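PDB 6NST: branched-chain-amino-acid aminotransferase from Pseudomonas aeruginosa, which probably catalyses the pyridoxal-phosphate-dependent transfer of the amino group between leucine, isoleucine or valine and 2-oxoglutarate in branched-chain amino acid biosynthesis. Local coordinates for residues A[51-56]-A[222-227]. The protein carries 1 engineered substitution. Sequence-based numbering, arbitrary orientation.
Sequences AIFRLQ and RNTILT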
loop_
_atom_site.group_PDB
_atom_site.type_symbol
_atom_site.label_atom_id
_atom_site.label_comp_id
_atom_site.label_asym_id
_atom_site.label_seq_id
_atom_site.Cartn_x
_atom_site.Cartn_y
_atom_site.Cartn_z
ATOM N N ALA A 51 42.214 17.540 6.751
ATOM C CA ALA A 51 41.394 17.067 7.856
ATOM C C ALA A 51 40.166 16.338 7.333
ATOM O O ALA A 51 39.539 16.770 6.361
ATOM C CB ALA A 51 40.965 18.225 8.768
ATOM N N ILE A 52 39.829 15.234 7.994
ATOM C CA ILE A 52 38.630 14.471 7.669
ATOM C C ILE A 52 37.442 15.092 8.391
ATOM O O ILE A 52 37.506 15.364 9.595
ATOM C CB ILE A 52 38.805 12.993 8.058
ATOM C CG1 ILE A 52 39.928 12.351 7.241
ATOM C CG2 ILE A 52 37.505 12.235 7.872
ATOM C CD1 ILE A 52 40.230 10.925 7.641
ATOM N N PHE A 53 36.355 15.317 7.659
ATOM C CA PHE A 53 35.170 15.954 8.217
ATOM C C PHE A 53 34.277 14.902 8.862
ATOM O O PHE A 53 33.794 13.988 8.182
ATOM C CB PHE A 53 34.403 16.721 7.144
ATOM C CG PHE A 53 33.192 17.432 7.669
ATOM C CD1 PHE A 53 33.327 18.518 8.517
ATOM C CD2 PHE A 53 31.922 17.014 7.320
ATOM C CE1 PHE A 53 32.215 19.174 9.007
ATOM C CE2 PHE A 53 30.805 17.667 7.805
ATOM C CZ PHE A 53 30.952 18.748 8.650
ATOM N N ARG A 54 34.057 15.042 10.168
ATOM C CA ARG A 54 33.218 14.143 10.958
ATOM C C ARG A 54 33.620 12.684 10.739
ATOM O O ARG A 54 32.834 11.845 10.294
ATOM C CB ARG A 54 31.737 14.367 10.650
ATOM C CG ARG A 54 31.298 15.806 10.843
ATOM C CD ARG A 54 29.799 15.910 11.045
ATOM N NE ARG A 54 29.382 15.336 12.319
ATOM C CZ ARG A 54 28.142 15.389 12.795
ATOM N NH1 ARG A 54 27.188 15.994 12.102
ATOM N NH2 ARG A 54 27.856 14.840 13.966
ATOM N N LEU A 55 34.884 12.403 11.058
ATOM C CA LEU A 55 35.387 11.039 10.960
ATOM C C LEU A 55 34.607 10.097 11.870
ATOM O O LEU A 55 34.280 8.970 11.479
ATOM C CB LEU A 55 36.875 11.010 11.304
ATOM C CG LEU A 55 37.522 9.628 11.355
ATOM C CD1 LEU A 55 37.352 8.912 10.025
ATOM C CD2 LEU A 55 38.992 9.729 11.734
ATOM N N GLN A 56 34.286 10.551 13.084
ATOM C CA GLN A 56 33.618 9.687 14.053
ATOM C C GLN A 56 32.214 9.312 13.595
ATOM O O GLN A 56 31.799 8.154 13.730
ATOM C CB GLN A 56 33.578 10.375 15.419
ATOM C CG GLN A 56 32.834 9.604 16.505
ATOM C CD GLN A 56 33.589 8.379 16.993
ATOM O OE1 GLN A 56 34.711 8.108 16.562
ATOM N NE2 GLN A 56 32.973 7.631 17.904
ATOM N N ARG A 222 23.039 16.006 6.012
ATOM C CA ARG A 222 21.741 16.503 6.448
ATOM C C ARG A 222 21.768 16.881 7.924
ATOM O O ARG A 222 21.209 17.908 8.320
ATOM C CB ARG A 222 20.668 15.448 6.179
ATOM C CG ARG A 222 19.307 15.765 6.763
ATOM C CD ARG A 222 18.389 14.554 6.669
ATOM N NE ARG A 222 17.027 14.867 7.086
ATOM C CZ ARG A 222 16.607 14.840 8.345
ATOM N NH1 ARG A 222 17.445 14.513 9.322
ATOM N NH2 ARG A 222 15.347 15.141 8.627
ATOM N N ASN A 223 22.433 16.068 8.749
ATOM C CA ASN A 223 22.506 16.360 10.178
ATOM C C ASN A 223 23.327 17.615 10.446
ATOM O O ASN A 223 23.017 18.379 11.368
ATOM C CB ASN A 223 23.092 15.165 10.930
ATOM C CG ASN A 223 23.171 15.401 12.427
ATOM O OD1 ASN A 223 24.124 16.001 12.925
ATOM N ND2 ASN A 223 22.164 14.927 13.153
ATOM N N THR A 224 24.382 17.843 9.658
ATOM C CA THR A 224 25.173 19.057 9.828
ATOM C C THR A 224 24.372 20.294 9.446
ATOM O O THR A 224 24.505 21.347 10.082
ATOM C CB THR A 224 26.456 18.982 8.998
ATOM O OG1 THR A 224 26.124 18.936 7.606
ATOM C CG2 THR A 224 27.254 17.748 9.360
ATOM N N ILE A 225 23.536 20.189 8.410
ATOM C CA ILE A 225 22.737 21.336 7.992
ATOM C C ILE A 225 21.704 21.682 9.059
ATOM O O ILE A 225 21.445 22.862 9.326
ATOM C CB ILE A 225 22.089 21.071 6.618
ATOM C CG1 ILE A 225 22.940 21.673 5.497
ATOM C CG2 ILE A 225 20.686 21.654 6.553
ATOM C CD1 ILE A 225 24.334 21.105 5.389
ATOM N N LEU A 226 21.112 20.668 9.700
ATOM C CA LEU A 226 20.199 20.935 10.810
ATOM C C LEU A 226 20.909 21.689 11.926
ATOM O O LEU A 226 20.331 22.588 12.548
ATOM C CB LEU A 226 19.606 19.631 11.353
ATOM C CG LEU A 226 18.963 18.595 10.422
ATOM C CD1 LEU A 226 18.108 17.618 11.223
ATOM C CD2 LEU A 226 18.151 19.237 9.313
ATOM N N THR A 227 22.169 21.335 12.192
ATOM C CA THR A 227 22.962 22.059 13.179
ATOM C C THR A 227 23.267 23.475 12.704
ATOM O O THR A 227 23.102 24.443 13.455
ATOM C CB THR A 227 24.260 21.303 13.463
ATOM O OG1 THR A 227 23.956 19.992 13.957
ATOM C CG2 THR A 227 25.103 22.050 14.486
#
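The turn from strand 51-53 into helix 55-68 faces the first turns of helix 220-231, with Arg54 and Thr224 in closest backbone register at a CA-CA distance of 9.5 Å, so that side chains alone bridge the gap. In this class-IV aminotransferase fold the strand belongs to the antiparallel sheet, where it lies between strands 36-46 and 303-305, whereas helix 220-231 packs on strand 199-204 of the mixed sheet; the contact joins the parts of the fold built on these two sheets. Arg54 sits at the N-cap position of helix 55-68, and its chain, with CG anti to the carbonyl carbon (chi1 -55°), bends at chi3 to bring the guanidinium edge to the second helix. There it meets Asn223: Arg54 NH1 donates to Asn223 OD1 over 3.2 Å, a nearly straight bond (171° at the hydrogen) within the guanidinium plane, although the donor is tilted from the carbonyl plane of the amide. The two flat groups are turned well away from coplanarity. Trp302 adds a cation-pi partner for Arg54. The Thr224 methyl lies alongside the arginine, CG2 being 3.3 Å from Arg54 NH1, at the guanidinium edge, and 3.6 Å from Arg54 CD. The Thr224 hydroxyl bonds instead to the carbonyl of Thr221, one turn earlier in the helix. Phe53, with CG anti to the backbone N, brings its ring edge to the same methyl, while CG of Arg54 covers one face of the Phe53 ring, 3.5 Å above the plane. Leu291 and Val292 of helix 279-292 also touch Phe53, and Tyr288 of that helix touches Thr224, placing the apolar side of the contact against a third element. There, CE2 and CZ of the Phe53 ring edge each stand 3.9 Å from Thr224 CG2.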